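Local coordinates for cystathionine beta-lyase family protein, YNBB B.subtilis ortholog (Clostridium acetobutylicum, PDB 3HVY) that probably acts as a pyridoxal-phosphate-dependent lyase on sulfur amino acids and may take part in aluminium resistance, at residues 95-100 and 282-287; 177-182 and 212-217; 340-345 and 395-400. All coordinates share one frame; numbering follows the deposited sequence.

Contact 1 (95-100 and 282-287); sequences RPHFVN and STFGVM
A buried loop-to-loop contact joins P96 and H97 to S282, T283, F284 and V286 at a subunit interface. Both loops belong to the PLP-dependent aminotransferase-like fold of the methionine gamma-lyase family. Residues 95-100 leave strand 91-95, make a type I turn from R95 to F98 and lead into helix 101-111. Residues 282-287 make a type I' turn from T283 to V286 just before helix 287-317. That turn is closed by a bond from V286 N to T283 O of 3.0 Å. P96 meets it with its ring carbons. P96 CB lies 3.8 Å from V286 CG2, and P96 CG comes to the edge of the F284 ring at CD2, 4.1 Å away. H97 meets the other loop with an edge and a face of its ring. NE2 gives a weak, bent hydrogen bond to S282 O, 2.8 Å long with an angle of 125° at the hydrogen. S282 OG and T283 OG1 bond instead to G68 and D73. F284 stacks on F284 of the second subunit, and H97 ND1 makes a weak hydrogen bond to H97 O of that subunit. The two imidazole nitrogens thus point to different chains. The H97 and F284 planes meet at 48°, with F284 CE2 over one imidazole face near its rim, 3.6 Å from H97 CE1.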
# COMPACT_ATOMS: atom_id res chain seq x y z
N ARG D 95 13.79 4.80 -9.04
CA ARG D 95 12.38 4.57 -9.29
C ARG D 95 12.02 3.15 -8.96
O ARG D 95 12.82 2.22 -9.20
CB ARG D 95 12.03 4.79 -10.75
CG ARG D 95 12.16 6.20 -11.26
CD ARG D 95 11.09 7.11 -10.68
NE ARG D 95 11.12 8.45 -11.25
CZ ARG D 95 11.96 9.41 -10.89
NH1 ARG D 95 12.88 9.19 -9.97
NH2 ARG D 95 11.89 10.60 -11.47
N PRO D 96 10.81 2.95 -8.43
CA PRO D 96 10.29 1.59 -8.19
C PRO D 96 9.87 0.94 -9.52
O PRO D 96 9.67 -0.28 -9.63
CB PRO D 96 9.05 1.86 -7.32
CG PRO D 96 8.57 3.21 -7.83
CD PRO D 96 9.85 3.99 -8.04
N HIS D 97 9.75 1.76 -10.55
CA HIS D 97 9.31 1.28 -11.86
C HIS D 97 10.28 0.34 -12.55
O HIS D 97 9.90 -0.36 -13.51
CB HIS D 97 9.00 2.45 -12.79
CG HIS D 97 8.08 3.48 -12.19
ND1 HIS D 97 6.81 3.72 -12.67
CD2 HIS D 97 8.25 4.32 -11.13
CE1 HIS D 97 6.23 4.65 -11.92
NE2 HIS D 97 7.08 5.03 -10.98
N PHE D 98 11.56 0.36 -12.18
CA PHE D 98 12.48 -0.59 -12.79
C PHE D 98 12.12 -1.99 -12.26
O PHE D 98 11.97 -2.18 -11.05
CB PHE D 98 13.92 -0.30 -12.45
CG PHE D 98 14.50 0.96 -13.06
CD1 PHE D 98 14.85 1.02 -14.39
CD2 PHE D 98 14.74 2.07 -12.25
CE1 PHE D 98 15.43 2.13 -14.90
CE2 PHE D 98 15.34 3.20 -12.78
CZ PHE D 98 15.66 3.23 -14.07
N VAL D 99 12.01 -2.95 -13.16
CA VAL D 99 11.54 -4.27 -12.80
C VAL D 99 12.63 -5.14 -12.22
O VAL D 99 12.32 -6.12 -11.54
CB VAL D 99 10.83 -4.99 -14.00
CG1 VAL D 99 9.62 -4.19 -14.45
CG2 VAL D 99 11.75 -5.32 -15.21
N ASN D 100 13.90 -4.79 -12.52
CA ASN D 100 15.09 -5.44 -11.99
C ASN D 100 16.31 -4.57 -12.35
O ASN D 100 16.18 -3.50 -12.96
CB ASN D 100 15.22 -6.89 -12.49
CG ASN D 100 15.33 -6.99 -14.00
OD1 ASN D 100 15.72 -6.03 -14.66
ND2 ASN D 100 14.94 -8.15 -14.57
N SER D 282 4.24 8.45 -10.69
CA SER D 282 3.94 8.35 -9.28
C SER D 282 4.61 7.08 -8.71
O SER D 282 5.03 6.19 -9.47
CB SER D 282 2.45 8.36 -9.01
OG SER D 282 1.84 7.39 -9.81
N THR D 283 4.63 6.97 -7.39
CA THR D 283 5.53 6.04 -6.73
C THR D 283 4.87 5.07 -5.77
O THR D 283 5.52 4.47 -4.93
CB THR D 283 6.71 6.79 -6.10
OG1 THR D 283 6.21 7.83 -5.23
CG2 THR D 283 7.54 7.44 -7.23
N PHE D 284 3.57 4.88 -5.92
CA PHE D 284 2.87 3.78 -5.25
C PHE D 284 2.97 3.72 -3.72
O PHE D 284 2.69 2.69 -3.15
CB PHE D 284 3.34 2.45 -5.84
CG PHE D 284 3.38 2.44 -7.35
CD1 PHE D 284 2.21 2.36 -8.08
CD2 PHE D 284 4.58 2.54 -8.02
CE1 PHE D 284 2.25 2.35 -9.48
CE2 PHE D 284 4.63 2.54 -9.42
CZ PHE D 284 3.44 2.46 -10.14
N GLY D 285 3.32 4.83 -3.07
CA GLY D 285 3.52 4.87 -1.62
C GLY D 285 4.81 4.20 -1.13
O GLY D 285 4.97 3.99 0.06
N VAL D 286 5.75 3.88 -2.02
CA VAL D 286 6.99 3.24 -1.59
C VAL D 286 8.07 4.16 -0.99
O VAL D 286 9.10 3.67 -0.53
CB VAL D 286 7.62 2.36 -2.71
CG1 VAL D 286 6.57 1.45 -3.27
CG2 VAL D 286 8.31 3.22 -3.83
N MSE D 287 7.86 5.47 -0.98
CA MSE D 287 8.98 6.36 -0.68
C MSE D 287 9.56 6.14 0.73
O MSE D 287 10.79 6.06 0.88
CB MSE D 287 8.63 7.84 -0.93
CG MSE D 287 8.26 8.20 -2.38
SE MSE D 287 9.57 7.58 -3.73
CE MSE D 287 11.09 8.32 -2.86

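Contact 2 (177-182 and 212-217); sequences IKLIHI and NVIVFV
The rings of H181 and F216 meet rim to rim, and neither lies over the face of the other. H181 CD2 is 3.7 Å from F216 CD2, each atom at the edge of the other ring. The planes are turned by 23°. Both side chains lie side by side and point the same way. CG is anti to the backbone N in both, which sends the two rings off the sheet in the same direction. L179 shares this face, with CD2 packed 4.1 Å from F216 CB. On the opposite face I180 CG1 touches V213 CG2 at 3.9 Å, and I182 CD1 reaches V215 CG1.

The backbones form a parallel beta pair with L179 opposite I214 and I182 opposite V217. Four hydrogen bonds join them. I214, I180 and F216 each use both N and O; K178 O accepts from I214 N at one end and I182 N donates to F216 O at the other. The bond from F216 N to I180 O is 2.8 Å long and approaches straight down the carbonyl, with a C=O...N angle of 180°. At K178 O the donor comes in off the carbonyl axis, tilted 34° from the carbonyl plane.

This is a right-handed beta-alpha-beta crossover, as is usual in this fold: strand 177-183, helix 196-207, strand 214-218. Helix 196-207 covers I180, V213 and V215 through I203 and I206. Helix 101-111 covers L179 and F216 on the other face. Strand 118-121 lies on the far side of 177-183, where S121 OG hydrogen-bonds H181 ND1.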
# COMPACT_ATOMS: atom_id res chain seq x y z
N ILE D 177 33.22 4.47 -31.13
CA ILE D 177 33.02 3.92 -29.78
C ILE D 177 32.55 5.02 -28.87
O ILE D 177 33.31 5.91 -28.54
CB ILE D 177 34.29 3.33 -29.17
CG1 ILE D 177 34.76 2.12 -29.98
CG2 ILE D 177 34.01 2.89 -27.72
CD1 ILE D 177 36.15 1.58 -29.56
N LYS D 178 31.28 4.99 -28.47
CA LYS D 178 30.73 6.07 -27.65
C LYS D 178 30.59 5.77 -26.16
O LYS D 178 30.47 6.69 -25.32
CB LYS D 178 29.35 6.45 -28.19
CG LYS D 178 29.31 6.80 -29.70
CD LYS D 178 30.23 7.94 -30.10
CE LYS D 178 30.04 8.31 -31.55
NZ LYS D 178 30.66 9.62 -31.73
N LEU D 179 30.61 4.49 -25.82
CA LEU D 179 30.35 4.03 -24.46
C LEU D 179 31.19 2.81 -24.19
O LEU D 179 31.27 1.90 -25.01
CB LEU D 179 28.87 3.70 -24.29
CG LEU D 179 28.41 3.30 -22.87
CD1 LEU D 179 26.99 3.77 -22.66
CD2 LEU D 179 28.54 1.78 -22.63
N ILE D 180 31.87 2.86 -23.06
CA ILE D 180 32.63 1.76 -22.51
C ILE D 180 31.85 1.26 -21.28
O ILE D 180 31.45 2.05 -20.39
CB ILE D 180 34.05 2.23 -22.12
CG1 ILE D 180 34.89 2.38 -23.40
CG2 ILE D 180 34.72 1.30 -21.11
CD1 ILE D 180 36.30 2.81 -23.16
N HIS D 181 31.64 -0.04 -21.29
CA HIS D 181 30.93 -0.76 -20.25
C HIS D 181 31.89 -1.57 -19.37
O HIS D 181 32.64 -2.40 -19.87
CB HIS D 181 29.88 -1.64 -20.94
CG HIS D 181 29.36 -2.76 -20.09
ND1 HIS D 181 29.56 -4.08 -20.42
CD2 HIS D 181 28.69 -2.76 -18.91
CE1 HIS D 181 29.02 -4.84 -19.48
NE2 HIS D 181 28.51 -4.06 -18.54
N ILE D 182 31.91 -1.23 -18.08
CA ILE D 182 32.69 -1.95 -17.08
C ILE D 182 31.67 -2.65 -16.17
O ILE D 182 30.72 -2.05 -15.72
CB ILE D 182 33.56 -1.01 -16.24
CG1 ILE D 182 34.54 -0.26 -17.17
CG2 ILE D 182 34.28 -1.76 -15.10
CD1 ILE D 182 35.42 0.81 -16.48
N ASN D 212 36.04 11.98 -23.80
CA ASN D 212 34.62 12.09 -24.13
C ASN D 212 33.82 10.79 -24.11
O ASN D 212 32.60 10.83 -23.90
CB ASN D 212 34.48 12.73 -25.51
CG ASN D 212 35.02 14.13 -25.53
OD1 ASN D 212 34.55 14.98 -24.79
ND2 ASN D 212 36.04 14.35 -26.33
N VAL D 213 34.49 9.66 -24.34
CA VAL D 213 33.79 8.37 -24.32
C VAL D 213 33.08 8.20 -22.96
O VAL D 213 33.65 8.52 -21.93
CB VAL D 213 34.77 7.19 -24.64
CG1 VAL D 213 35.91 7.11 -23.58
CG2 VAL D 213 34.02 5.88 -24.76
N ILE D 214 31.83 7.76 -22.99
CA ILE D 214 31.08 7.54 -21.76
C ILE D 214 31.58 6.31 -21.03
O ILE D 214 31.59 5.22 -21.56
CB ILE D 214 29.53 7.38 -22.07
CG1 ILE D 214 29.06 8.60 -22.90
CG2 ILE D 214 28.75 7.17 -20.76
CD1 ILE D 214 27.62 8.52 -23.49
N VAL D 215 31.99 6.47 -19.79
CA VAL D 215 32.35 5.31 -18.99
C VAL D 215 31.17 4.93 -18.07
O VAL D 215 30.81 5.67 -17.13
CB VAL D 215 33.63 5.54 -18.22
CG1 VAL D 215 33.84 4.40 -17.21
CG2 VAL D 215 34.80 5.72 -19.19
N PHE D 216 30.56 3.80 -18.40
CA PHE D 216 29.45 3.21 -17.69
C PHE D 216 29.91 2.05 -16.83
O PHE D 216 30.64 1.16 -17.32
CB PHE D 216 28.36 2.70 -18.66
CG PHE D 216 27.28 1.90 -17.98
CD1 PHE D 216 26.38 2.52 -17.11
CD2 PHE D 216 27.16 0.56 -18.19
CE1 PHE D 216 25.39 1.75 -16.45
CE2 PHE D 216 26.18 -0.16 -17.54
CZ PHE D 216 25.32 0.45 -16.66
N VAL D 217 29.53 2.07 -15.54
CA VAL D 217 29.79 0.90 -14.64
C VAL D 217 28.49 0.29 -14.07
O VAL D 217 27.70 0.97 -13.43
CB VAL D 217 30.71 1.28 -13.47
CG1 VAL D 217 31.15 0.07 -12.59
CG2 VAL D 217 31.94 2.02 -14.02

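Contact 3 (340-345 and 395-400); sequences NDEKKL and APIREP
L345 reaches from the first turn of helix 342-354 to A395 and I397. Its CD1 lies 3.6 Å from A395 CB, and CD2 lies 3.9 Å from I397 CD1. CG anti to the backbone N (chi1 174°) sets the branch point toward the strand, and both methyls touch it. E342, three residues earlier, crosses I397 at about a right angle. Its extended chain brings OE2 to 3.2 Å from I397 CG2, a carboxylate against a methyl group. At the other end of the contact N340 N gives a weak hydrogen bond to P400 O, 3.0 Å long. N340 OD1 also lies 3.5 Å from P400 CB.

Here a helix packs against the end of a strand in the antiparallel sheet that contains 392-396 and 402-406. D341 is the N-cap of the helix: K344 N donates to D341 OD2 at 3.1 Å. The carboxylate oxygen is met on its anti side. P400 follows a cis peptide bond, in the connection to strand 402-406. Further out, I346 and I349 of the same helix touch I397 and A395, and Y401 touches both E342 and L345. On the strand side P396 CG sits over the centre of the R398 guanidinium, whose NE makes a salt bridge with D374.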
# COMPACT_ATOMS: atom_id res chain seq x y z
N ASN D 340 34.03 -28.76 -6.47
CA ASN D 340 34.71 -29.81 -7.25
C ASN D 340 33.92 -31.12 -7.24
O ASN D 340 34.50 -32.20 -7.38
CB ASN D 340 36.13 -30.09 -6.75
CG ASN D 340 37.16 -29.17 -7.34
OD1 ASN D 340 37.15 -28.89 -8.55
ND2 ASN D 340 38.08 -28.69 -6.49
N ASP D 341 32.61 -31.01 -7.06
CA ASP D 341 31.76 -32.17 -6.94
C ASP D 341 30.30 -31.70 -7.04
O ASP D 341 29.87 -30.79 -6.32
CB ASP D 341 32.06 -32.90 -5.61
CG ASP D 341 31.22 -34.15 -5.42
OD1 ASP D 341 31.50 -35.17 -6.11
OD2 ASP D 341 30.30 -34.12 -4.60
N GLU D 342 29.53 -32.36 -7.90
CA GLU D 342 28.17 -31.97 -8.15
C GLU D 342 27.28 -32.16 -6.93
O GLU D 342 26.51 -31.27 -6.59
CB GLU D 342 27.62 -32.73 -9.35
CG GLU D 342 26.22 -32.28 -9.74
CD GLU D 342 25.76 -32.88 -11.07
OE1 GLU D 342 26.53 -33.67 -11.65
OE2 GLU D 342 24.63 -32.55 -11.52
N LYS D 343 27.40 -33.27 -6.25
CA LYS D 343 26.56 -33.52 -5.10
C LYS D 343 26.79 -32.48 -4.02
O LYS D 343 25.84 -31.94 -3.46
CB LYS D 343 26.82 -34.87 -4.51
CG LYS D 343 25.92 -35.19 -3.33
CD LYS D 343 25.98 -36.67 -2.96
CE LYS D 343 24.77 -37.11 -2.13
NZ LYS D 343 24.69 -36.45 -0.78
N LYS D 344 28.07 -32.23 -3.72
CA LYS D 344 28.44 -31.24 -2.68
C LYS D 344 27.85 -29.86 -2.96
O LYS D 344 27.31 -29.19 -2.08
CB LYS D 344 29.96 -31.18 -2.52
CG LYS D 344 30.57 -32.42 -1.88
CD LYS D 344 32.08 -32.32 -1.90
CE LYS D 344 32.74 -33.48 -1.21
NZ LYS D 344 34.21 -33.32 -1.34
N LEU D 345 27.94 -29.44 -4.22
CA LEU D 345 27.37 -28.18 -4.63
C LEU D 345 25.87 -28.11 -4.35
O LEU D 345 25.36 -27.12 -3.81
CB LEU D 345 27.61 -27.97 -6.12
CG LEU D 345 26.97 -26.76 -6.82
CD1 LEU D 345 27.29 -25.43 -6.17
CD2 LEU D 345 27.40 -26.74 -8.30
N ALA D 395 23.99 -21.42 -8.70
CA ALA D 395 25.08 -22.03 -9.39
C ALA D 395 24.62 -22.68 -10.67
O ALA D 395 23.63 -23.39 -10.67
CB ALA D 395 25.73 -23.11 -8.49
N PRO D 396 25.36 -22.46 -11.75
CA PRO D 396 25.17 -23.37 -12.90
C PRO D 396 25.76 -24.72 -12.60
O PRO D 396 26.81 -24.82 -11.96
CB PRO D 396 25.98 -22.71 -14.00
CG PRO D 396 26.99 -21.91 -13.30
CD PRO D 396 26.34 -21.42 -12.04
N ILE D 397 25.12 -25.79 -13.07
CA ILE D 397 25.63 -27.12 -12.80
C ILE D 397 26.60 -27.50 -13.91
O ILE D 397 26.19 -27.97 -14.98
CB ILE D 397 24.49 -28.15 -12.66
CG1 ILE D 397 23.51 -27.73 -11.57
CG2 ILE D 397 25.04 -29.51 -12.28
CD1 ILE D 397 24.13 -27.83 -10.18
N ARG D 398 27.88 -27.23 -13.65
CA ARG D 398 28.96 -27.61 -14.57
C ARG D 398 30.25 -27.62 -13.77
O ARG D 398 30.38 -26.88 -12.76
CB ARG D 398 29.10 -26.63 -15.72
CG ARG D 398 28.98 -25.16 -15.34
CD ARG D 398 29.54 -24.28 -16.44
NE ARG D 398 28.78 -23.05 -16.67
CZ ARG D 398 29.12 -21.82 -16.25
NH1 ARG D 398 30.22 -21.58 -15.52
NH2 ARG D 398 28.33 -20.80 -16.57
N GLU D 399 31.18 -28.45 -14.23
CA GLU D 399 32.54 -28.55 -13.65
C GLU D 399 33.13 -27.17 -13.66
O GLU D 399 32.81 -26.39 -14.53
CB GLU D 399 33.45 -29.49 -14.48
CG GLU D 399 33.29 -30.98 -14.17
N PRO D 400 33.91 -26.82 -12.63
CA PRO D 400 34.25 -27.60 -11.46
C PRO D 400 33.29 -27.34 -10.28
O PRO D 400 33.72 -27.39 -9.13
CB PRO D 400 35.66 -27.10 -11.15
CG PRO D 400 35.61 -25.64 -11.57
CD PRO D 400 34.54 -25.48 -12.59

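In the fold
Contacts 1 and 2 are largely buried, with K178 the exposed residue of contact 2; contact 3 is partly buried, with exposed N340 at its edge. Contact 2 joins neighbouring strands of the seven-stranded mixed sheet. Contact 1 begins where strand 91-95, an outermost strand of that sheet, runs out into a loop. Contact 3 sets the start of helix 342-354 against the separate antiparallel sheet. Helix 101-111 links the first two: it follows residues 95-100 and covers one face of contact 2. Only contact 1 touches another subunit. Regular backbone bonding dominates contact 2, whereas contacts 1 and 3 each have one weak hydrogen bond beside apolar packing. The centres of contacts 1 and 3 are 37 Å apart.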